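Local atomic coordinates of carbonic anhydrase (Porphyridium purpureum, PDB entry 1DDZ), a protein that probably catalyses the reversible hydration of carbon dioxide to hydrogencarbonate and a proton, as a zinc-dependent carbonic anhydrase of the beta class. Residues 351-360 against 402-410; 442-452 against 478-486. All blocks are in the same frame, centred on the assembly; numbering follows the deposited sequence.

How the interactions relate
Both interactions are built around the same mixed sheet, strands 323-328 to 476-481, and their centres lie about 18 Å apart. They come in series: interaction 1 closes at residue 410 before interaction 2 opens at 442. Interaction 1 lies where strand 346-351, outermost within this chain, gives way to a loop close to the zinc ion, whereas interaction 2 lies at the other margin, on strand 476-481. Helix 426-447 joins them, since Asn444 ND2 lies 3.0 Å from Cys356 O, a probable hydrogen bond, and Val445 packs on Cys356. Both also touch the second subunit, where Arg407 of one chain meets Asp486 of the other across the dimer interface.

Interaction 1: residues 351-360 against 402-410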
ATOM      1  N   ASN A 351       8.123 -10.737   5.488  1.00 10.76           N
ATOM      2  CA  ASN A 351       8.430  -9.742   4.483  1.00  9.76           C
ATOM      3  C   ASN A 351       9.948  -9.482   4.553  1.00 10.00           C
ATOM      4  O   ASN A 351      10.653 -10.120   5.325  1.00 10.67           O
ATOM      5  CB  ASN A 351       7.596  -8.456   4.673  1.00  7.59           C
ATOM      6  CG  ASN A 351       7.888  -7.748   5.984  1.00 10.46           C
ATOM      7  OD1 ASN A 351       8.979  -7.863   6.542  1.00 16.73           O
ATOM      8  ND2 ASN A 351       6.921  -7.019   6.484  1.00  9.93           N
ATOM      9  N   ILE A 352      10.446  -8.601   3.704  1.00  7.49           N
ATOM     10  CA  ILE A 352      11.858  -8.292   3.670  1.00 12.60           C
ATOM     11  C   ILE A 352      12.259  -7.494   4.876  1.00 15.00           C
ATOM     12  O   ILE A 352      11.813  -6.346   5.042  1.00 15.02           O
ATOM     13  CB  ILE A 352      12.245  -7.469   2.413  1.00 10.46           C
ATOM     14  CG1 ILE A 352      12.075  -8.322   1.171  1.00 10.75           C
ATOM     15  CG2 ILE A 352      13.726  -7.063   2.475  1.00 17.37           C
ATOM     16  CD1 ILE A 352      12.832  -9.622   1.246  1.00 20.58           C
ATOM     17  N   ALA A 353      13.136  -8.092   5.685  1.00 15.96           N
ATOM     18  CA  ALA A 353      13.681  -7.461   6.881  1.00  9.61           C
ATOM     19  C   ALA A 353      12.680  -7.292   8.018  1.00 10.63           C
ATOM     20  O   ALA A 353      12.746  -6.329   8.772  1.00 11.52           O
ATOM     21  CB  ALA A 353      14.302  -6.127   6.517  1.00 11.08           C
ATOM     22  N   ASN A 354      11.731  -8.220   8.106  1.00  9.66           N
ATOM     23  CA  ASN A 354      10.705  -8.232   9.150  1.00  9.52           C
ATOM     24  C   ASN A 354      10.191  -6.872   9.594  1.00 10.96           C
ATOM     25  O   ASN A 354      10.130  -6.585  10.803  1.00 12.90           O
ATOM     26  CB  ASN A 354      11.166  -9.064  10.362  1.00 10.42           C
ATOM     27  CG  ASN A 354      12.612  -8.791  10.759  1.00 13.47           C
ATOM     28  OD1 ASN A 354      13.524  -9.409  10.223  1.00 15.36           O
ATOM     29  ND2 ASN A 354      12.821  -7.867  11.689  1.00  7.00           N
ATOM     30  N   GLN A 355       9.782  -6.068   8.604  1.00 10.05           N
ATOM     31  CA  GLN A 355       9.271  -4.713   8.816  1.00 12.08           C
ATOM     32  C   GLN A 355       7.830  -4.677   9.317  1.00 15.06           C
ATOM     33  O   GLN A 355       7.000  -5.534   8.949  1.00 12.59           O
ATOM     34  CB  GLN A 355       9.329  -3.908   7.525  1.00 13.60           C
ATOM     35  CG  GLN A 355      10.702  -3.643   6.960  1.00 14.66           C
ATOM     36  CD  GLN A 355      11.483  -2.688   7.801  1.00 20.45           C
ATOM     37  OE1 GLN A 355      11.995  -3.048   8.862  1.00 21.79           O
ATOM     38  NE2 GLN A 355      11.628  -1.478   7.318  1.00 19.70           N
ATOM     39  N   CYS A 356       7.561  -3.703  10.186  1.00 13.32           N
ATOM     40  CA  CYS A 356       6.228  -3.471  10.751  1.00 11.53           C
ATOM     41  C   CYS A 356       5.948  -1.996  10.555  1.00  8.92           C
ATOM     42  O   CYS A 356       5.801  -1.258  11.528  1.00 12.60           O
ATOM     43  CB  CYS A 356       6.195  -3.798  12.250  1.00  8.05           C
ATOM     44  SG  CYS A 356       6.430  -5.507  12.616  1.00  8.84           S
ATOM     45  N   ILE A 357       5.919  -1.568   9.297  1.00  7.00           N
ATOM     46  CA  ILE A 357       5.681  -0.190   8.935  1.00  7.00           C
ATOM     47  C   ILE A 357       4.308   0.253   9.450  1.00 11.74           C
ATOM     48  O   ILE A 357       3.342  -0.512   9.384  1.00 11.20           O
ATOM     49  CB  ILE A 357       5.840  -0.045   7.426  1.00  7.00           C
ATOM     50  CG1 ILE A 357       7.288  -0.390   7.051  1.00  7.00           C
ATOM     51  CG2 ILE A 357       5.435   1.329   6.964  1.00  7.00           C
ATOM     52  CD1 ILE A 357       7.512  -0.712   5.584  1.00  7.16           C
ATOM     53  N   HIS A 358       4.247   1.458  10.029  1.00 10.93           N
ATOM     54  CA  HIS A 358       3.016   2.010  10.615  1.00 11.69           C
ATOM     55  C   HIS A 358       1.787   1.875   9.738  1.00 10.78           C
ATOM     56  O   HIS A 358       0.730   1.453  10.201  1.00  8.37           O
ATOM     57  CB  HIS A 358       3.164   3.507  10.932  1.00 12.48           C
ATOM     58  CG  HIS A 358       4.160   3.813  12.000  1.00  8.84           C
ATOM     59  ND1 HIS A 358       4.076   3.269  13.257  1.00 10.66           N
ATOM     60  CD2 HIS A 358       5.232   4.636  12.013  1.00  7.00           C
ATOM     61  CE1 HIS A 358       5.050   3.745  14.009  1.00 11.80           C
ATOM     62  NE2 HIS A 358       5.766   4.577  13.276  1.00 11.11           N
ATOM     63  N   SER A 359       1.938   2.269   8.475  1.00  9.55           N
ATOM     64  CA  SER A 359       0.853   2.251   7.521  1.00 11.85           C
ATOM     65  C   SER A 359       0.839   1.101   6.517  1.00 10.56           C
ATOM     66  O   SER A 359       0.140   1.179   5.536  1.00 11.32           O
ATOM     67  CB  SER A 359       0.866   3.559   6.779  1.00  9.77           C
ATOM     68  OG  SER A 359       2.199   3.894   6.479  1.00 11.85           O
ATOM     69  N   ASP A 360       1.547   0.014   6.802  1.00 15.67           N
ATOM     70  CA  ASP A 360       1.598  -1.124   5.890  1.00 14.30           C
ATOM     71  C   ASP A 360       0.362  -2.023   5.997  1.00 12.56           C
ATOM     72  O   ASP A 360       0.233  -2.738   6.975  1.00 16.54           O
ATOM     73  CB  ASP A 360       2.844  -1.941   6.175  1.00 11.15           C
ATOM     74  CG  ASP A 360       3.041  -3.046   5.171  1.00 13.47           C
ATOM     75  OD1 ASP A 360       3.056  -2.743   3.973  1.00 19.18           O
ATOM     76  OD2 ASP A 360       3.200  -4.207   5.569  1.00 17.99           O
ATOM     77  N   ILE A 402      12.030  -2.587  -4.037  1.00 14.07           N
ATOM     78  CA  ILE A 402      12.758  -3.080  -2.892  1.00 12.34           C
ATOM     79  C   ILE A 402      13.565  -1.995  -2.192  1.00 12.94           C
ATOM     80  O   ILE A 402      13.498  -1.876  -0.970  1.00 16.19           O
ATOM     81  CB  ILE A 402      13.642  -4.295  -3.256  1.00 12.51           C
ATOM     82  CG1 ILE A 402      14.350  -4.818  -2.013  1.00  7.89           C
ATOM     83  CG2 ILE A 402      14.659  -3.945  -4.336  1.00  8.30           C
ATOM     84  CD1 ILE A 402      13.447  -5.345  -0.979  1.00  7.00           C
ATOM     85  N   ASP A 403      14.199  -1.107  -2.949  1.00 13.79           N
ATOM     86  CA  ASP A 403      15.020  -0.092  -2.302  1.00 17.53           C
ATOM     87  C   ASP A 403      14.295   1.061  -1.622  1.00 19.96           C
ATOM     88  O   ASP A 403      14.835   1.673  -0.708  1.00 17.43           O
ATOM     89  CB  ASP A 403      16.185   0.327  -3.200  1.00 18.50           C
ATOM     90  CG  ASP A 403      17.064  -0.879  -3.599  1.00 22.52           C
ATOM     91  OD1 ASP A 403      17.413  -1.714  -2.731  1.00 19.90           O
ATOM     92  OD2 ASP A 403      17.375  -1.032  -4.796  1.00 23.18           O
ATOM     93  N   ASN A 404      13.041   1.319  -2.005  1.00 15.17           N
ATOM     94  CA  ASN A 404      12.254   2.350  -1.311  1.00 14.56           C
ATOM     95  C   ASN A 404      11.676   1.738  -0.031  1.00  9.70           C
ATOM     96  O   ASN A 404      11.620   2.367   1.028  1.00 12.22           O
ATOM     97  CB  ASN A 404      11.203   2.955  -2.231  1.00 15.74           C
ATOM     98  CG  ASN A 404      11.830   3.861  -3.252  1.00 15.17           C
ATOM     99  OD1 ASN A 404      12.658   4.702  -2.909  1.00 23.57           O
ATOM    100  ND2 ASN A 404      11.529   3.632  -4.534  1.00 22.12           N
ATOM    101  N   TRP A 405      11.301   0.471  -0.117  1.00 10.76           N
ATOM    102  CA  TRP A 405      10.846  -0.278   1.057  1.00 12.63           C
ATOM    103  C   TRP A 405      11.991  -0.275   2.149  1.00 12.51           C
ATOM    104  O   TRP A 405      11.750   0.039   3.316  1.00  7.52           O
ATOM    105  CB  TRP A 405      10.524  -1.710   0.611  1.00  7.00           C
ATOM    106  CG  TRP A 405      10.297  -2.724   1.701  1.00  7.00           C
ATOM    107  CD1 TRP A 405      11.219  -3.591   2.211  1.00  8.84           C
ATOM    108  CD2 TRP A 405       9.058  -3.020   2.368  1.00  7.97           C
ATOM    109  NE1 TRP A 405      10.631  -4.405   3.155  1.00  8.86           N
ATOM    110  CE2 TRP A 405       9.309  -4.079   3.267  1.00  7.00           C
ATOM    111  CE3 TRP A 405       7.765  -2.501   2.289  1.00  7.00           C
ATOM    112  CZ2 TRP A 405       8.313  -4.626   4.073  1.00  7.00           C
ATOM    113  CZ3 TRP A 405       6.778  -3.051   3.093  1.00  7.00           C
ATOM    114  CH2 TRP A 405       7.057  -4.099   3.970  1.00  7.00           C
ATOM    115  N   LEU A 406      13.225  -0.580   1.737  1.00 13.21           N
ATOM    116  CA  LEU A 406      14.377  -0.639   2.643  1.00 14.95           C
ATOM    117  C   LEU A 406      14.796   0.679   3.289  1.00 14.27           C
ATOM    118  O   LEU A 406      15.498   0.675   4.315  1.00 12.31           O
ATOM    119  CB  LEU A 406      15.585  -1.301   1.950  1.00 11.90           C
ATOM    120  CG  LEU A 406      15.407  -2.782   1.578  1.00  8.97           C
ATOM    121  CD1 LEU A 406      16.561  -3.303   0.740  1.00 11.89           C
ATOM    122  CD2 LEU A 406      15.270  -3.597   2.814  1.00  7.00           C
ATOM    123  N   ARG A 407      14.318   1.800   2.748  1.00 15.99           N
ATOM    124  CA  ARG A 407      14.640   3.114   3.309  1.00  9.86           C
ATOM    125  C   ARG A 407      14.233   3.215   4.776  1.00 11.50           C
ATOM    126  O   ARG A 407      14.770   4.023   5.532  1.00 14.93           O
ATOM    127  CB  ARG A 407      14.013   4.238   2.495  1.00  8.58           C
ATOM    128  CG  ARG A 407      14.809   4.620   1.278  1.00 11.44           C
ATOM    129  CD  ARG A 407      16.201   4.939   1.715  1.00 21.94           C
ATOM    130  NE  ARG A 407      16.992   5.607   0.701  1.00 28.62           N
ATOM    131  CZ  ARG A 407      18.152   5.152   0.228  1.00 33.70           C
ATOM    132  NH1 ARG A 407      18.661   4.002   0.666  1.00 25.58           N
ATOM    133  NH2 ARG A 407      18.835   5.894  -0.647  1.00 35.63           N
ATOM    134  N   HIS A 408      13.309   2.359   5.190  1.00  9.22           N
ATOM    135  CA  HIS A 408      12.871   2.336   6.564  1.00 12.14           C
ATOM    136  C   HIS A 408      13.992   1.854   7.498  1.00 14.75           C
ATOM    137  O   HIS A 408      14.093   2.311   8.651  1.00 11.15           O
ATOM    138  CB  HIS A 408      11.634   1.457   6.701  1.00 14.29           C
ATOM    139  CG  HIS A 408      10.371   2.143   6.285  1.00 16.38           C
ATOM    140  ND1 HIS A 408       9.726   1.862   5.100  1.00 17.34           N
ATOM    141  CD2 HIS A 408       9.674   3.147   6.863  1.00 13.79           C
ATOM    142  CE1 HIS A 408       8.692   2.674   4.965  1.00 16.44           C
ATOM    143  NE2 HIS A 408       8.640   3.465   6.022  1.00 18.61           N
ATOM    144  N   ILE A 409      14.834   0.948   6.995  1.00 12.84           N
ATOM    145  CA  ILE A 409      15.958   0.440   7.781  1.00 17.14           C
ATOM    146  C   ILE A 409      17.013   1.536   7.868  1.00 14.20           C
ATOM    147  O   ILE A 409      17.715   1.649   8.861  1.00 17.43           O
ATOM    148  CB  ILE A 409      16.549  -0.842   7.194  1.00 17.85           C
ATOM    149  CG1 ILE A 409      15.676  -2.027   7.572  1.00 15.91           C
ATOM    150  CG2 ILE A 409      17.943  -1.083   7.734  1.00 23.98           C
ATOM    151  CD1 ILE A 409      15.080  -2.691   6.398  1.00 19.23           C
ATOM    152  N   ARG A 410      17.061   2.388   6.853  1.00 14.33           N
ATOM    153  CA  ARG A 410      17.988   3.506   6.849  1.00 15.47           C
ATOM    154  C   ARG A 410      17.617   4.503   7.944  1.00 16.13           C
ATOM    155  O   ARG A 410      18.489   5.071   8.591  1.00 17.50           O
ATOM    156  CB  ARG A 410      18.008   4.184   5.487  1.00 18.16           C
ATOM    157  CG  ARG A 410      19.008   3.572   4.529  1.00 20.22           C
ATOM    158  CD  ARG A 410      20.432   3.821   4.999  1.00 21.86           C
ATOM    159  NE  ARG A 410      21.239   4.222   3.864  1.00 27.92           N
ATOM    160  CZ  ARG A 410      21.700   5.446   3.640  1.00 26.27           C
ATOM    161  NH1 ARG A 410      21.489   6.438   4.490  1.00 23.70           N
ATOM    162  NH2 ARG A 410      22.263   5.702   2.480  1.00 27.25           N
TER
HETATM  163  O   HOH W   1      12.797  -0.043   9.720  1.00 43.05           O
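The indole of Trp405 plugs into the loop that follows strand 346-351, a buried, mixed apolar and polar contact beside the zinc site. CG anti to the backbone N (chi1 168°) carries it there, and Trp405 NE1 donates to Ile352 O at 3.0 Å and 167°, the acceptor almost in the ring plane. Indole suits this place: it fills space yet offers one N-H to a buried carbonyl. Ile357 CD1 lies over one face, 3.8 Å from the six-membered ring centroid; Gln355 CB and CG run along CZ2. At the edge stand Asn351 ND2 and Asp360 OD1; Asp360, N-cap of helix 361-373, takes Phe363 N on OD2. The Asn351 amide bridges the loop, taking Gln355 N on OD1 and giving ND2 to Gln355 O. Ile357 CG1 also centres over the His408 imidazole. Ala353, small enough to fit beside the zinc ligand Cys387, meets Ile409 CD1 through CB. Replacing Trp405 with a leucine would probably leave Ile352 O without its donor and Ile357 CD1 without its aromatic face. Chemically, the loop is shaped by its own asparagine and tied to 402-410 by one direct hydrogen bond and a water between Gln355 NE2 and His408 O, weakly held on the His408 side.

Interaction 2: residues 442-452 against 478-486; sequences MHNVCATSIVQ and MGVVAKAND
Gln452 carries the polar half of this contact, its amide gripping the backbone of 484-486 with both ends. NE2 donates to Ala484 O at 3.0 Å and 175°, nearly along the C=O axis, while OE1 accepts from Asp486 N at 3.1 Å, that donor standing above the amide's carbonyl plane. A glutamine suits the place because one side chain can both give and receive. The other NE2 hydrogen goes to Cys446 O at 2.8 Å, so three bonds fix the rotation of the amide. The chain reaches them by bending at chi2 (-65°), which turns it back toward the end of helix 426-447.

The other half is mostly methionine, cysteine and valine packing. Met442, its flexible chain bent at chi3, lays CE 3.4 Å from Gly479 O, and Cys446 SG rests 4.0 Å from Val481 CB. Gly479 adopts backbone angles that would jam a CB against the preceding carbonyl. Asp486 OD2 approaches Ala447 CB, an alanine small enough to let Ala447 CA and Asp486 CA come within 6.4 Å; OD1 takes a hydrogen from a water that also meets His443 NE2, and bonds Ser11.

Behind this shell, Thr448 starts the helix that carries Gln452: its OG1 accepts from Val451 N and its backbone O from Gln452 N. Asp486 OD2 also forms a salt bridge with Arg407 of the second subunit. Helix 426-447 packs alongside strand 476-481, itself antiparallel to strand 462-468; the short segments run within 12° of parallel. Phe17 of helix 12-25 touches Met442 and Val481, and Leu13 touches Cys446 and Asp486.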
ATOM      1  N   MET A 442       9.018  -3.634  17.041  1.00 13.42           N
ATOM      2  CA  MET A 442       8.180  -3.988  18.186  1.00 11.64           C
ATOM      3  C   MET A 442       7.439  -2.732  18.624  1.00 13.62           C
ATOM      4  O   MET A 442       6.256  -2.769  18.964  1.00 12.63           O
ATOM      5  CB  MET A 442       9.026  -4.379  19.370  1.00 11.93           C
ATOM      6  CG  MET A 442       9.601  -5.749  19.380  1.00 17.08           C
ATOM      7  SD  MET A 442      10.763  -5.747  20.782  1.00 12.01           S
ATOM      8  CE  MET A 442       9.680  -5.707  22.116  1.00  7.00           C
ATOM      9  N   HIS A 443       8.176  -1.626  18.688  1.00 13.98           N
ATOM     10  CA  HIS A 443       7.606  -0.354  19.082  1.00 14.68           C
ATOM     11  C   HIS A 443       6.404  -0.083  18.191  1.00 12.08           C
ATOM     12  O   HIS A 443       5.316   0.147  18.706  1.00 12.86           O
ATOM     13  CB  HIS A 443       8.637   0.769  18.949  1.00 12.29           C
ATOM     14  CG  HIS A 443       8.275   2.018  19.701  1.00 17.16           C
ATOM     15  ND1 HIS A 443       9.207   2.969  20.066  1.00 19.51           N
ATOM     16  CD2 HIS A 443       7.081   2.483  20.137  1.00 17.84           C
ATOM     17  CE1 HIS A 443       8.606   3.965  20.685  1.00 19.61           C
ATOM     18  NE2 HIS A 443       7.314   3.698  20.742  1.00 19.27           N
ATOM     19  N   ASN A 444       6.603  -0.190  16.878  1.00  9.28           N
ATOM     20  CA  ASN A 444       5.548   0.019  15.888  1.00 10.40           C
ATOM     21  C   ASN A 444       4.324  -0.870  16.122  1.00  8.40           C
ATOM     22  O   ASN A 444       3.206  -0.382  16.068  1.00 12.72           O
ATOM     23  CB  ASN A 444       6.074  -0.196  14.469  1.00  7.90           C
ATOM     24  CG  ASN A 444       7.040   0.870  14.033  1.00 11.63           C
ATOM     25  OD1 ASN A 444       7.303   1.813  14.767  1.00 16.38           O
ATOM     26  ND2 ASN A 444       7.559   0.743  12.810  1.00 12.66           N
ATOM     27  N   VAL A 445       4.491  -2.158  16.419  1.00 11.11           N
ATOM     28  CA  VAL A 445       3.285  -2.957  16.647  1.00 13.81           C
ATOM     29  C   VAL A 445       2.588  -2.534  17.929  1.00 14.53           C
ATOM     30  O   VAL A 445       1.373  -2.553  17.995  1.00 17.98           O
ATOM     31  CB  VAL A 445       3.467  -4.537  16.516  1.00 11.27           C
ATOM     32  CG1 VAL A 445       4.814  -4.911  15.992  1.00 12.58           C
ATOM     33  CG2 VAL A 445       3.114  -5.281  17.766  1.00  7.60           C
ATOM     34  N   CYS A 446       3.356  -2.097  18.921  1.00 13.95           N
ATOM     35  CA  CYS A 446       2.797  -1.647  20.195  1.00 12.55           C
ATOM     36  C   CYS A 446       1.996  -0.362  20.011  1.00 15.93           C
ATOM     37  O   CYS A 446       0.980  -0.136  20.685  1.00 11.27           O
ATOM     38  CB  CYS A 446       3.913  -1.399  21.211  1.00 11.29           C
ATOM     39  SG  CYS A 446       4.682  -2.914  21.842  1.00 17.59           S
ATOM     40  N   ALA A 447       2.465   0.473  19.091  1.00 13.88           N
ATOM     41  CA  ALA A 447       1.831   1.736  18.794  1.00 12.20           C
ATOM     42  C   ALA A 447       0.627   1.642  17.828  1.00 12.46           C
ATOM     43  O   ALA A 447      -0.071   2.627  17.652  1.00 15.16           O
ATOM     44  CB  ALA A 447       2.880   2.727  18.277  1.00  7.32           C
ATOM     45  N   THR A 448       0.350   0.478  17.250  1.00 11.48           N
ATOM     46  CA  THR A 448      -0.794   0.368  16.344  1.00 11.11           C
ATOM     47  C   THR A 448      -2.124   0.502  17.087  1.00 14.36           C
ATOM     48  O   THR A 448      -2.261   0.035  18.217  1.00 16.56           O
ATOM     49  CB  THR A 448      -0.845  -0.983  15.612  1.00  7.00           C
ATOM     50  OG1 THR A 448      -1.019  -2.034  16.565  1.00  7.00           O
ATOM     51  CG2 THR A 448       0.407  -1.220  14.790  1.00  9.79           C
ATOM     52  N   SER A 449      -3.134   1.053  16.419  1.00 15.36           N
ATOM     53  CA  SER A 449      -4.464   1.187  17.025  1.00 16.16           C
ATOM     54  C   SER A 449      -4.966  -0.186  17.470  1.00 12.84           C
ATOM     55  O   SER A 449      -5.636  -0.319  18.489  1.00 17.35           O
ATOM     56  CB  SER A 449      -5.443   1.795  16.010  1.00 18.02           C
ATOM     57  OG  SER A 449      -5.449   1.038  14.809  1.00 20.51           O
ATOM     58  N   ILE A 450      -4.534  -1.211  16.749  1.00 15.13           N
ATOM     59  CA  ILE A 450      -4.912  -2.607  16.992  1.00 12.72           C
ATOM     60  C   ILE A 450      -4.447  -3.123  18.353  1.00 14.92           C
ATOM     61  O   ILE A 450      -5.240  -3.641  19.128  1.00 15.07           O
ATOM     62  CB  ILE A 450      -4.369  -3.508  15.835  1.00  9.64           C
ATOM     63  CG1 ILE A 450      -4.971  -3.049  14.499  1.00 14.43           C
ATOM     64  CG2 ILE A 450      -4.662  -4.962  16.100  1.00 11.07           C
ATOM     65  CD1 ILE A 450      -4.309  -3.620  13.241  1.00 13.33           C
ATOM     66  N   VAL A 451      -3.166  -2.951  18.670  1.00 15.97           N
ATOM     67  CA  VAL A 451      -2.641  -3.412  19.956  1.00 13.85           C
ATOM     68  C   VAL A 451      -3.107  -2.497  21.094  1.00  9.94           C
ATOM     69  O   VAL A 451      -3.422  -2.977  22.167  1.00 11.08           O
ATOM     70  CB  VAL A 451      -1.085  -3.549  19.932  1.00 11.29           C
ATOM     71  CG1 VAL A 451      -0.537  -3.881  21.304  1.00  8.88           C
ATOM     72  CG2 VAL A 451      -0.700  -4.632  18.983  1.00 13.32           C
ATOM     73  N   GLN A 452      -3.182  -1.194  20.844  1.00 12.21           N
ATOM     74  CA  GLN A 452      -3.638  -0.251  21.867  1.00 14.85           C
ATOM     75  C   GLN A 452      -5.091  -0.539  22.260  1.00 16.73           C
ATOM     76  O   GLN A 452      -5.426  -0.579  23.446  1.00 17.25           O
ATOM     77  CB  GLN A 452      -3.470   1.188  21.389  1.00 14.28           C
ATOM     78  CG  GLN A 452      -2.031   1.659  21.354  1.00 18.54           C
ATOM     79  CD  GLN A 452      -1.405   1.722  22.741  1.00 22.62           C
ATOM     80  OE1 GLN A 452      -1.942   2.346  23.650  1.00 22.06           O
ATOM     81  NE2 GLN A 452      -0.257   1.079  22.902  1.00 21.05           N
ATOM     82  N   MET A 478      15.065  -9.346  22.729  1.00 14.23           N
ATOM     83  CA  MET A 478      15.245  -7.960  22.339  1.00 13.07           C
ATOM     84  C   MET A 478      14.317  -7.098  23.179  1.00 15.28           C
ATOM     85  O   MET A 478      14.321  -5.872  23.081  1.00 18.39           O
ATOM     86  CB  MET A 478      14.965  -7.753  20.848  1.00 14.48           C
ATOM     87  CG  MET A 478      15.974  -8.404  19.899  1.00 13.30           C
ATOM     88  SD  MET A 478      17.620  -7.678  19.967  1.00 18.04           S
ATOM     89  CE  MET A 478      18.415  -8.839  21.076  1.00 16.21           C
ATOM     90  N   GLY A 479      13.490  -7.750  23.978  1.00 13.72           N
ATOM     91  CA  GLY A 479      12.572  -7.030  24.830  1.00 16.91           C
ATOM     92  C   GLY A 479      11.172  -7.609  24.738  1.00 20.51           C
ATOM     93  O   GLY A 479      10.858  -8.360  23.814  1.00 20.37           O
ATOM     94  N   VAL A 480      10.340  -7.299  25.724  1.00 19.37           N
ATOM     95  CA  VAL A 480       8.968  -7.761  25.740  1.00 19.40           C
ATOM     96  C   VAL A 480       8.160  -6.634  26.369  1.00 20.52           C
ATOM     97  O   VAL A 480       8.703  -5.877  27.174  1.00 24.09           O
ATOM     98  CB  VAL A 480       8.836  -9.047  26.546  1.00 18.85           C
ATOM     99  CG1 VAL A 480       9.054  -8.778  28.005  1.00 20.41           C
ATOM    100  CG2 VAL A 480       7.480  -9.678  26.299  1.00 22.15           C
ATOM    101  N   VAL A 481       6.929  -6.428  25.904  1.00 20.56           N
ATOM    102  CA  VAL A 481       6.059  -5.382  26.444  1.00 15.25           C
ATOM    103  C   VAL A 481       4.709  -6.025  26.662  1.00 20.18           C
ATOM    104  O   VAL A 481       4.117  -6.589  25.734  1.00 22.26           O
ATOM    105  CB  VAL A 481       5.851  -4.212  25.465  1.00 14.01           C
ATOM    106  CG1 VAL A 481       4.971  -3.150  26.109  1.00 17.62           C
ATOM    107  CG2 VAL A 481       7.145  -3.604  25.036  1.00 12.46           C
ATOM    108  N   ALA A 482       4.225  -5.973  27.892  1.00 24.82           N
ATOM    109  CA  ALA A 482       2.928  -6.554  28.222  1.00 24.32           C
ATOM    110  C   ALA A 482       1.802  -5.542  28.131  1.00 24.76           C
ATOM    111  O   ALA A 482       0.651  -5.915  28.015  1.00 29.41           O
ATOM    112  CB  ALA A 482       2.960  -7.161  29.607  1.00 27.45           C
ATOM    113  N   LYS A 483       2.118  -4.269  28.287  1.00 23.98           N
ATOM    114  CA  LYS A 483       1.103  -3.233  28.190  1.00 25.37           C
ATOM    115  C   LYS A 483       1.767  -1.897  28.439  1.00 24.96           C
ATOM    116  O   LYS A 483       2.543  -1.758  29.371  1.00 25.93           O
ATOM    117  CB  LYS A 483       0.002  -3.450  29.223  1.00 30.43           C
ATOM    118  CG  LYS A 483      -1.264  -2.662  28.950  1.00 37.89           C
ATOM    119  CD  LYS A 483      -2.271  -2.858  30.072  1.00 42.95           C
ATOM    120  CE  LYS A 483      -3.632  -2.297  29.694  1.00 48.26           C
ATOM    121  NZ  LYS A 483      -4.587  -2.313  30.844  1.00 52.42           N
ATOM    122  N   ALA A 484       1.442  -0.924  27.604  1.00 21.40           N
ATOM    123  CA  ALA A 484       2.005   0.404  27.709  1.00 19.82           C
ATOM    124  C   ALA A 484       1.139   1.361  26.886  1.00 18.77           C
ATOM    125  O   ALA A 484       1.017   1.241  25.662  1.00 18.27           O
ATOM    126  CB  ALA A 484       3.449   0.402  27.203  1.00 16.26           C
ATOM    127  N   ASN A 485       0.515   2.298  27.575  1.00 20.61           N
ATOM    128  CA  ASN A 485      -0.337   3.271  26.925  1.00 22.46           C
ATOM    129  C   ASN A 485       0.499   4.174  26.054  1.00 20.39           C
ATOM    130  O   ASN A 485       1.576   4.607  26.456  1.00 22.31           O
ATOM    131  CB  ASN A 485      -1.062   4.112  27.966  1.00 28.13           C
ATOM    132  CG  ASN A 485      -2.012   5.080  27.341  1.00 31.70           C
ATOM    133  OD1 ASN A 485      -1.720   6.268  27.231  1.00 34.61           O
ATOM    134  ND2 ASN A 485      -3.142   4.569  26.860  1.00 33.11           N
ATOM    135  N   ASP A 486       0.032   4.431  24.846  1.00 19.98           N
ATOM    136  CA  ASP A 486       0.777   5.290  23.970  1.00 23.41           C
ATOM    137  C   ASP A 486       0.137   6.661  23.794  1.00 27.74           C
ATOM    138  O   ASP A 486       0.415   7.349  22.825  1.00 29.14           O
ATOM    139  CB  ASP A 486       0.992   4.621  22.620  1.00 24.37           C
ATOM    140  CG  ASP A 486       1.987   5.377  21.753  1.00 27.04           C
ATOM    141  OD1 ASP A 486       2.947   5.972  22.299  1.00 27.80           O
ATOM    142  OD2 ASP A 486       1.803   5.389  20.522  1.00 29.07           O
TER
HETATM  143  O   HOH W   2       5.569   5.688  21.398  1.00 35.88           O